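Local atomic coordinates of hydrogenase maturation factor (Thermoanaerobacter tengcongensis, PDB entry 3VTH), a protein that probably transfers the carbamoyl group of carbamoyl phosphate, with ATP consumed, to the C-terminal cysteine of HypE during [NiFe]-hydrogenase maturation. Residues Q482-H487 with A505-G510; W518-L523 with A534-K539. One frame throughout, in Å; residues are numbered along the deposited sequence.

Contact 1 of 2, residues Q482-H487 with A505-G510; sequences QHHHAH and AYDGTG. With FE (Fe (III) ion), chain I; AP2 (phosphomethylphosphonic acid adenosyl ester), chain H.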
ATOM      1  N   GLN A 482     -11.935  15.093 -10.736  1.00 23.64           N
ATOM      2  CA  GLN A 482     -13.011  14.680  -9.848  1.00 23.22           C
ATOM      3  C   GLN A 482     -12.611  13.359  -9.177  1.00 22.76           C
ATOM      4  O   GLN A 482     -12.032  12.489  -9.814  1.00 22.54           O
ATOM      5  CB  GLN A 482     -14.333  14.554 -10.598  1.00 22.88           C
ATOM      6  CG  GLN A 482     -15.548  14.576  -9.650  1.00 22.68           C
ATOM      7  CD  GLN A 482     -15.825  13.225  -9.005  1.00 22.55           C
ATOM      8  OE1 GLN A 482     -15.631  12.179  -9.627  1.00 21.77           O
ATOM      9  NE2 GLN A 482     -16.293  13.242  -7.756  1.00 24.38           N
ATOM     10  N   HIS A 483     -12.932  13.238  -7.887  1.00 23.23           N
ATOM     11  CA  HIS A 483     -12.463  12.144  -7.014  1.00 22.35           C
ATOM     12  C   HIS A 483     -12.779  10.745  -7.542  1.00 21.45           C
ATOM     13  O   HIS A 483     -11.920   9.860  -7.558  1.00 21.00           O
ATOM     14  CB  HIS A 483     -13.098  12.316  -5.629  1.00 22.49           C
ATOM     15  CG  HIS A 483     -12.557  11.384  -4.588  1.00 23.06           C
ATOM     16  ND1 HIS A 483     -11.416  11.660  -3.864  1.00 24.28           N
ATOM     17  CD2 HIS A 483     -13.017  10.194  -4.127  1.00 24.04           C
ATOM     18  CE1 HIS A 483     -11.192  10.677  -3.007  1.00 23.30           C
ATOM     19  NE2 HIS A 483     -12.149   9.778  -3.145  1.00 23.95           N
ATOM     20  N   HIS A 484     -14.032  10.537  -7.943  1.00 21.49           N
ATOM     21  CA  HIS A 484     -14.466   9.228  -8.389  1.00 21.30           C
ATOM     22  C   HIS A 484     -13.933   8.871  -9.759  1.00 21.60           C
ATOM     23  O   HIS A 484     -13.600   7.714 -10.006  1.00 21.24           O
ATOM     24  CB  HIS A 484     -15.985   9.087  -8.214  1.00 21.87           C
ATOM     25  CG  HIS A 484     -16.384   9.289  -6.788  1.00 21.68           C
ATOM     26  ND1 HIS A 484     -16.693  10.531  -6.276  1.00 21.89           N
ATOM     27  CD2 HIS A 484     -16.380   8.437  -5.734  1.00 20.54           C
ATOM     28  CE1 HIS A 484     -16.919  10.427  -4.979  1.00 21.01           C
ATOM     29  NE2 HIS A 484     -16.737   9.167  -4.626  1.00 22.63           N
ATOM     30  N   HIS A 485     -13.818   9.870 -10.630  1.00 21.90           N
ATOM     31  CA  HIS A 485     -13.134   9.685 -11.891  1.00 22.70           C
ATOM     32  C   HIS A 485     -11.713   9.170 -11.617  1.00 22.36           C
ATOM     33  O   HIS A 485     -11.275   8.211 -12.250  1.00 23.03           O
ATOM     34  CB  HIS A 485     -13.142  11.005 -12.694  1.00 23.09           C
ATOM     35  CG  HIS A 485     -12.614  10.884 -14.093  1.00 25.27           C
ATOM     36  ND1 HIS A 485     -12.174  11.975 -14.809  1.00 25.49           N
ATOM     37  CD2 HIS A 485     -12.448   9.808 -14.903  1.00 24.59           C
ATOM     38  CE1 HIS A 485     -11.763  11.581 -16.001  1.00 27.12           C
ATOM     39  NE2 HIS A 485     -11.900  10.270 -16.076  1.00 26.48           N
ATOM     40  N   ALA A 486     -11.007   9.791 -10.670  1.00 22.66           N
ATOM     41  CA  ALA A 486      -9.646   9.367 -10.312  1.00 22.60           C
ATOM     42  C   ALA A 486      -9.574   7.920  -9.804  1.00 22.37           C
ATOM     43  O   ALA A 486      -8.654   7.193 -10.175  1.00 22.28           O
ATOM     44  CB  ALA A 486      -9.034  10.321  -9.298  1.00 22.60           C
ATOM     45  N   HIS A 487     -10.518   7.502  -8.950  1.00 22.22           N
ATOM     46  CA  HIS A 487     -10.585   6.089  -8.506  1.00 22.30           C
ATOM     47  C   HIS A 487     -10.664   5.158  -9.723  1.00 22.65           C
ATOM     48  O   HIS A 487      -9.913   4.172  -9.822  1.00 23.56           O
ATOM     49  CB  HIS A 487     -11.817   5.824  -7.607  1.00 22.31           C
ATOM     50  CG  HIS A 487     -11.610   6.103  -6.146  1.00 21.83           C
ATOM     51  ND1 HIS A 487     -10.578   5.554  -5.408  1.00 20.28           N
ATOM     52  CD2 HIS A 487     -12.356   6.824  -5.269  1.00 20.73           C
ATOM     53  CE1 HIS A 487     -10.688   5.940  -4.147  1.00 20.24           C
ATOM     54  NE2 HIS A 487     -11.757   6.715  -4.038  1.00 20.68           N
ATOM     55  N   ALA A 505     -17.829   3.526  -8.850  1.00 22.87           N
ATOM     56  CA  ALA A 505     -16.986   4.147  -7.855  1.00 22.55           C
ATOM     57  C   ALA A 505     -17.785   4.258  -6.558  1.00 22.38           C
ATOM     58  O   ALA A 505     -18.661   5.123  -6.416  1.00 22.52           O
ATOM     59  CB  ALA A 505     -16.534   5.503  -8.337  1.00 23.16           C
ATOM     60  N   TYR A 506     -17.504   3.356  -5.624  1.00 22.19           N
ATOM     61  CA  TYR A 506     -18.261   3.308  -4.366  1.00 22.48           C
ATOM     62  C   TYR A 506     -17.288   3.632  -3.238  1.00 22.59           C
ATOM     63  O   TYR A 506     -16.260   2.983  -3.103  1.00 22.34           O
ATOM     64  CB  TYR A 506     -18.903   1.924  -4.142  1.00 21.95           C
ATOM     65  CG  TYR A 506     -20.105   1.589  -5.021  1.00 22.64           C
ATOM     66  CD1 TYR A 506     -20.671   2.548  -5.879  1.00 21.08           C
ATOM     67  CD2 TYR A 506     -20.707   0.331  -4.947  1.00 23.94           C
ATOM     68  CE1 TYR A 506     -21.808   2.266  -6.644  1.00 22.32           C
ATOM     69  CE2 TYR A 506     -21.837   0.022  -5.715  1.00 23.74           C
ATOM     70  CZ  TYR A 506     -22.377   0.998  -6.567  1.00 23.51           C
ATOM     71  OH  TYR A 506     -23.481   0.700  -7.323  1.00 25.06           O
ATOM     72  N   ASP A 507     -17.594   4.655  -2.454  1.00 23.45           N
ATOM     73  CA  ASP A 507     -16.758   5.008  -1.290  1.00 25.03           C
ATOM     74  C   ASP A 507     -17.542   5.821  -0.267  1.00 25.89           C
ATOM     75  O   ASP A 507     -18.774   5.865  -0.339  1.00 24.99           O
ATOM     76  CB  ASP A 507     -15.414   5.677  -1.690  1.00 25.21           C
ATOM     77  CG  ASP A 507     -15.564   7.059  -2.335  1.00 27.73           C
ATOM     78  OD1 ASP A 507     -16.670   7.667  -2.362  1.00 28.61           O
ATOM     79  OD2 ASP A 507     -14.531   7.561  -2.839  1.00 25.96           O
ATOM     80  N   GLY A 508     -16.842   6.433   0.693  1.00 26.89           N
ATOM     81  CA  GLY A 508     -17.489   7.233   1.738  1.00 28.63           C
ATOM     82  C   GLY A 508     -17.818   8.670   1.350  1.00 30.10           C
ATOM     83  O   GLY A 508     -18.981   9.110   1.429  1.00 29.85           O
ATOM     84  N   THR A 509     -16.797   9.439   0.970  1.00 30.74           N
ATOM     85  CA  THR A 509     -17.008  10.839   0.631  1.00 33.24           C
ATOM     86  C   THR A 509     -16.011  11.297  -0.402  1.00 32.63           C
ATOM     87  O   THR A 509     -14.809  11.157  -0.225  1.00 33.71           O
ATOM     88  CB  THR A 509     -16.822  11.799   1.847  1.00 34.53           C
ATOM     89  OG1 THR A 509     -15.561  11.525   2.480  1.00 38.60           O
ATOM     90  CG2 THR A 509     -17.918  11.623   2.862  1.00 37.22           C
ATOM     91  N   GLY A 510     -16.516  11.871  -1.470  1.00 31.92           N
ATOM     92  CA  GLY A 510     -15.666  12.532  -2.438  1.00 30.56           C
ATOM     93  C   GLY A 510     -16.472  13.717  -2.881  1.00 30.19           C
ATOM     94  O   GLY A 510     -17.704  13.667  -2.889  1.00 30.30           O
TER
HETATM   95 FE    FE I 807     -12.504   7.774  -2.283  1.00 27.79          FE
HETATM   96  PB  AP2 H 806     -13.322   8.669   0.740  1.00 38.84           P
HETATM   97  O1B AP2 H 806     -14.589   7.989   1.194  1.00 38.10           O
HETATM   98  O2B AP2 H 806     -13.127   8.802  -0.739  1.00 34.03           O
HETATM   99  O3B AP2 H 806     -13.038   9.920   1.533  1.00 40.69           O
HETATM  100  C3A AP2 H 806     -12.043   7.510   1.294  1.00 34.10           C
HETATM  101  PA  AP2 H 806     -12.029   5.907   0.439  1.00 34.45           P
HETATM  102  O1A AP2 H 806     -10.723   5.322   0.957  1.00 30.12           O
HETATM  103  O2A AP2 H 806     -12.291   5.943  -1.047  1.00 29.34           O
HETATM  104  O5' AP2 H 806     -13.284   5.101   1.068  1.00 34.22           O
HETATM  105  C5' AP2 H 806     -13.189   4.691   2.427  1.00 36.48           C
HETATM  106  C4' AP2 H 806     -14.597   4.320   2.832  1.00 37.36           C
HETATM  107  O4' AP2 H 806     -14.956   3.076   2.229  1.00 37.86           O
HETATM  108  C3' AP2 H 806     -14.735   4.091   4.324  1.00 38.49           C
HETATM  109  O3' AP2 H 806     -14.833   5.336   5.023  1.00 39.84           O
HETATM  110  C2' AP2 H 806     -16.004   3.264   4.350  1.00 39.11           C
HETATM  111  O2' AP2 H 806     -17.099   4.185   4.271  1.00 38.39           O
HETATM  112  C1' AP2 H 806     -15.903   2.412   3.077  1.00 37.66           C
HETATM  113  N9  AP2 H 806     -15.453   1.053   3.494  1.00 37.59           N
HETATM  114  C8  AP2 H 806     -14.269   0.707   4.059  1.00 37.42           C
HETATM  115  N7  AP2 H 806     -14.222  -0.619   4.358  1.00 37.34           N
HETATM  116  C5  AP2 H 806     -15.399  -1.153   3.978  1.00 37.29           C
HETATM  117  C6  AP2 H 806     -16.022  -2.501   4.007  1.00 37.62           C
HETATM  118  N6  AP2 H 806     -15.356  -3.574   4.502  1.00 36.46           N
HETATM  119  N1  AP2 H 806     -17.288  -2.616   3.520  1.00 37.69           N
HETATM  120  C2  AP2 H 806     -17.967  -1.569   3.001  1.00 36.89           C
HETATM  121  N3  AP2 H 806     -17.464  -0.316   2.958  1.00 36.25           N
HETATM  122  C4  AP2 H 806     -16.210  -0.054   3.423  1.00 36.56           C
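His483 has CG anti to its backbone N (chi1 -172°) and Asp507 has CG between backbone N and carbonyl carbon (chi1 67°); from these positions His483 NE2 and Asp507 OD2 reach the iron (III) ion between helix 483-487 and strand 505-507. Asp507 OD2 binds the iron at 2.1 Å, and His483 NE2 and His487 NE2 each do so at 2.2 Å. The metal thus explains the close approach of both NE2 atoms to OD2. AP2 O2A and O2B from its two phosphorus groups and Asp734 complete the six ligands. Asp507 OD1, the other carboxylate oxygen, accepts from His484 NE2 at 2.7 Å, on the syn side but tilted from the carboxylate plane, and almost in the plane of the imidazole. Gln482 fixes the rotation of that ring: its NE2 donates to His484 ND1 at 3.1 Å, nearly straight at 173°, while its OE1 caps the helix by accepting from His485 N and, weakly, from His484 N. His484 is therefore a second-shell residue positioning a first-shell ligand; in the same way Asp460 bonds to His483 ND1. Gly510 CA makes a CH-pi contact over the His483 face, 4.2 Å from the ring centre, where a CB would clash with both neighbouring imidazoles. Past the corner at Gly508, Thr509 N donates to AP2 O1B at 2.7 Å. This is the iron and nucleotide site of a Kae1-like domain, with two histidines from a helix and an aspartate from a neighbouring strand, in the actin-like ATPase clan.

Contact 2 of 2, residues W518-L523 with A534-K539; sequences WGAEIL and AHLKYK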
ATOM      1  N   TRP A 518     -20.346  12.728  -3.181  1.00 23.03           N
ATOM      2  CA  TRP A 518     -20.541  11.571  -4.054  1.00 22.74           C
ATOM      3  C   TRP A 518     -19.865  10.359  -3.424  1.00 22.55           C
ATOM      4  O   TRP A 518     -19.113  10.505  -2.449  1.00 23.63           O
ATOM      5  CB  TRP A 518     -19.925  11.831  -5.427  1.00 22.64           C
ATOM      6  CG  TRP A 518     -20.655  12.816  -6.301  1.00 23.59           C
ATOM      7  CD1 TRP A 518     -21.676  13.667  -5.940  1.00 24.40           C
ATOM      8  CD2 TRP A 518     -20.374  13.093  -7.685  1.00 23.72           C
ATOM      9  NE1 TRP A 518     -22.046  14.438  -7.019  1.00 24.71           N
ATOM     10  CE2 TRP A 518     -21.275  14.101  -8.102  1.00 24.74           C
ATOM     11  CE3 TRP A 518     -19.458  12.572  -8.614  1.00 24.29           C
ATOM     12  CZ2 TRP A 518     -21.282  14.615  -9.417  1.00 26.47           C
ATOM     13  CZ3 TRP A 518     -19.469  13.075  -9.923  1.00 24.00           C
ATOM     14  CH2 TRP A 518     -20.381  14.082 -10.308  1.00 25.78           C
ATOM     15  N   GLY A 519     -20.092   9.170  -3.969  1.00 21.68           N
ATOM     16  CA  GLY A 519     -19.584   7.947  -3.309  1.00 21.88           C
ATOM     17  C   GLY A 519     -20.395   6.695  -3.584  1.00 22.14           C
ATOM     18  O   GLY A 519     -20.108   5.626  -3.048  1.00 22.02           O
ATOM     19  N   ALA A 520     -21.407   6.825  -4.431  1.00 22.98           N
ATOM     20  CA  ALA A 520     -22.150   5.675  -4.904  1.00 24.33           C
ATOM     21  C   ALA A 520     -22.522   5.942  -6.346  1.00 25.59           C
ATOM     22  O   ALA A 520     -23.706   6.057  -6.696  1.00 27.06           O
ATOM     23  CB  ALA A 520     -23.382   5.452  -4.035  1.00 24.49           C
ATOM     24  N   GLU A 521     -21.491   6.037  -7.182  1.00 25.26           N
ATOM     25  CA  GLU A 521     -21.626   6.577  -8.530  1.00 26.12           C
ATOM     26  C   GLU A 521     -21.351   5.529  -9.596  1.00 26.44           C
ATOM     27  O   GLU A 521     -20.475   4.681  -9.424  1.00 25.88           O
ATOM     28  CB  GLU A 521     -20.627   7.725  -8.732  1.00 25.80           C
ATOM     29  CG  GLU A 521     -20.509   8.670  -7.522  1.00 26.18           C
ATOM     30  CD  GLU A 521     -21.837   9.270  -7.149  1.00 27.06           C
ATOM     31  OE1 GLU A 521     -22.218   9.183  -5.956  1.00 26.57           O
ATOM     32  OE2 GLU A 521     -22.512   9.798  -8.062  1.00 28.72           O
ATOM     33  N   ILE A 522     -22.107   5.602 -10.689  1.00 27.29           N
ATOM     34  CA  ILE A 522     -21.756   4.882 -11.899  1.00 28.74           C
ATOM     35  C   ILE A 522     -21.471   5.922 -12.962  1.00 28.87           C
ATOM     36  O   ILE A 522     -22.292   6.800 -13.254  1.00 29.02           O
ATOM     37  CB  ILE A 522     -22.852   3.914 -12.438  1.00 29.89           C
ATOM     38  CG1 ILE A 522     -23.525   3.111 -11.327  1.00 31.53           C
ATOM     39  CG2 ILE A 522     -22.262   2.984 -13.535  1.00 30.93           C
ATOM     40  CD1 ILE A 522     -22.671   2.211 -10.590  1.00 33.51           C
ATOM     41  N   LEU A 523     -20.280   5.824 -13.516  1.00 28.82           N
ATOM     42  CA  LEU A 523     -19.834   6.735 -14.544  1.00 29.60           C
ATOM     43  C   LEU A 523     -19.628   5.964 -15.827  1.00 30.03           C
ATOM     44  O   LEU A 523     -19.432   4.741 -15.808  1.00 30.15           O
ATOM     45  CB  LEU A 523     -18.491   7.345 -14.130  1.00 29.10           C
ATOM     46  CG  LEU A 523     -18.373   7.877 -12.704  1.00 30.09           C
ATOM     47  CD1 LEU A 523     -16.952   8.423 -12.468  1.00 31.24           C
ATOM     48  CD2 LEU A 523     -19.450   8.968 -12.446  1.00 29.19           C
ATOM     49  N   ALA A 534     -25.466   7.231 -12.997  1.00 26.36           N
ATOM     50  CA  ALA A 534     -26.352   6.754 -11.922  1.00 26.96           C
ATOM     51  C   ALA A 534     -25.754   7.077 -10.558  1.00 26.00           C
ATOM     52  O   ALA A 534     -24.543   7.203 -10.423  1.00 25.81           O
ATOM     53  CB  ALA A 534     -26.614   5.230 -12.050  1.00 26.79           C
ATOM     54  N   HIS A 535     -26.621   7.243  -9.564  1.00 26.46           N
ATOM     55  CA  HIS A 535     -26.189   7.508  -8.196  1.00 26.10           C
ATOM     56  C   HIS A 535     -27.313   7.172  -7.225  1.00 26.15           C
ATOM     57  O   HIS A 535     -28.403   6.827  -7.649  1.00 27.31           O
ATOM     58  CB  HIS A 535     -25.740   8.970  -8.043  1.00 25.85           C
ATOM     59  CG  HIS A 535     -26.823   9.982  -8.276  1.00 27.44           C
ATOM     60  ND1 HIS A 535     -27.597  10.488  -7.252  1.00 25.07           N
ATOM     61  CD2 HIS A 535     -27.221  10.630  -9.402  1.00 28.83           C
ATOM     62  CE1 HIS A 535     -28.444  11.379  -7.741  1.00 26.81           C
ATOM     63  NE2 HIS A 535     -28.235  11.487  -9.040  1.00 28.14           N
ATOM     64  N   LEU A 536     -27.041   7.255  -5.932  1.00 25.47           N
ATOM     65  CA  LEU A 536     -28.080   7.082  -4.907  1.00 25.74           C
ATOM     66  C   LEU A 536     -28.825   8.392  -4.664  1.00 25.79           C
ATOM     67  O   LEU A 536     -28.221   9.458  -4.770  1.00 25.78           O
ATOM     68  CB  LEU A 536     -27.463   6.571  -3.602  1.00 25.09           C
ATOM     69  CG  LEU A 536     -26.923   5.137  -3.609  1.00 26.58           C
ATOM     70  CD1 LEU A 536     -26.363   4.747  -2.218  1.00 27.56           C
ATOM     71  CD2 LEU A 536     -27.993   4.128  -4.057  1.00 27.75           C
ATOM     72  N   LYS A 537     -30.133   8.317  -4.368  1.00 25.57           N
ATOM     73  CA  LYS A 537     -30.928   9.518  -4.100  1.00 26.48           C
ATOM     74  C   LYS A 537     -30.308  10.269  -2.925  1.00 26.47           C
ATOM     75  O   LYS A 537     -30.075   9.685  -1.864  1.00 26.42           O
ATOM     76  CB  LYS A 537     -32.407   9.185  -3.811  1.00 27.52           C
ATOM     77  CG  LYS A 537     -33.305  10.433  -3.694  1.00 28.26           C
ATOM     78  CD  LYS A 537     -34.749  10.067  -3.283  1.00 29.95           C
ATOM     79  CE  LYS A 537     -35.657  11.316  -3.264  1.00 32.36           C
ATOM     80  NZ  LYS A 537     -37.023  10.928  -2.771  1.00 37.40           N
ATOM     81  N   TYR A 538     -29.997  11.548  -3.142  1.00 26.76           N
ATOM     82  CA  TYR A 538     -29.330  12.380  -2.129  1.00 26.62           C
ATOM     83  C   TYR A 538     -30.066  12.400  -0.787  1.00 26.95           C
ATOM     84  O   TYR A 538     -31.271  12.618  -0.762  1.00 27.35           O
ATOM     85  CB  TYR A 538     -29.210  13.819  -2.638  1.00 27.09           C
ATOM     86  CG  TYR A 538     -28.126  13.996  -3.664  1.00 28.00           C
ATOM     87  CD1 TYR A 538     -26.814  13.635  -3.372  1.00 29.00           C
ATOM     88  CD2 TYR A 538     -28.402  14.550  -4.916  1.00 29.40           C
ATOM     89  CE1 TYR A 538     -25.795  13.798  -4.307  1.00 28.61           C
ATOM     90  CE2 TYR A 538     -27.390  14.726  -5.853  1.00 29.76           C
ATOM     91  CZ  TYR A 538     -26.085  14.335  -5.528  1.00 29.79           C
ATOM     92  OH  TYR A 538     -25.054  14.494  -6.414  1.00 32.28           O
ATOM     93  N   LYS A 539     -29.332  12.172   0.306  1.00 26.19           N
ATOM     94  CA  LYS A 539     -29.879  12.269   1.656  1.00 26.89           C
ATOM     95  C   LYS A 539     -29.118  13.333   2.421  1.00 28.03           C
ATOM     96  O   LYS A 539     -27.894  13.480   2.234  1.00 26.74           O
ATOM     97  CB  LYS A 539     -29.754  10.926   2.405  1.00 26.49           C
ATOM     98  CG  LYS A 539     -30.455   9.750   1.724  1.00 25.05           C
ATOM     99  CD  LYS A 539     -31.986   9.963   1.741  1.00 28.08           C
ATOM    100  CE  LYS A 539     -32.701   8.900   0.919  1.00 26.31           C
ATOM    101  NZ  LYS A 539     -34.152   9.225   0.717  1.00 26.24           N
TER
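Ala534 pairs with Ile522 in an antiparallel beta hairpin, the short axes 4.8 Å apart and 175° from parallel. It is a hydrogen-bonded pair: Ile522 N donates to Ala534 O at 2.9 Å, and Ala534 N to Ile522 O at 3.2 Å. On their common face Ala534 CB lies 3.8 Å from Ile522 CG1. Next, near the corner that strand 517-525 turns at Ala520, His535 CA makes a CA-H...O contact with Ala520 O at 3.2 Å. His535 CB also lies 3.3 Å from Glu521 OE2, an oxygen salt-bridged to Arg532. The Glu521 chain bends at chi2 (-57°), which sets CD back toward the corner, and OE1 accepts from Gly519 N and Ala520 N, from opposite faces of the carboxylate plane. An alanine in place of Glu521 would probably leave these two N-H groups at the corner without their acceptor and Arg532 without its carboxylate mate. Leu536 then packs its CD1 against Ala520 CB. Farther along, Tyr538 brings its hydroxyl close to the Trp518 indole, where Asp514 bonds to both side chains; Tyr538 OH lies 3.1 Å from Trp518 NE1 and 3.5 Å from Trp518 CD1.

Contact 1 closes before contact 2 opens along the chain, and their centres lie 10 Å apart on the same side of the chain's centre. They share a sheet: strand 517-525 of contact 2 pairs antiparallel with both 501-507 and 509-511 of contact 1, and probable hydrogen bonds join Asp507 N to Gly519 O and Gly510 O to Trp518 N, each 2.8 Å. Trp518 also packs on the helix start, its CE3 being 3.3 Å from Gln482 NE2. Contact 1 joins helix 483-494 to strands 501-507 and 509-511 around the iron, while contact 2 carries the sheet on through the hairpin to strand 530-542, with the Trp518 side chain about 9 Å from the iron and about 6 Å from the side chain of its ligand Asp507.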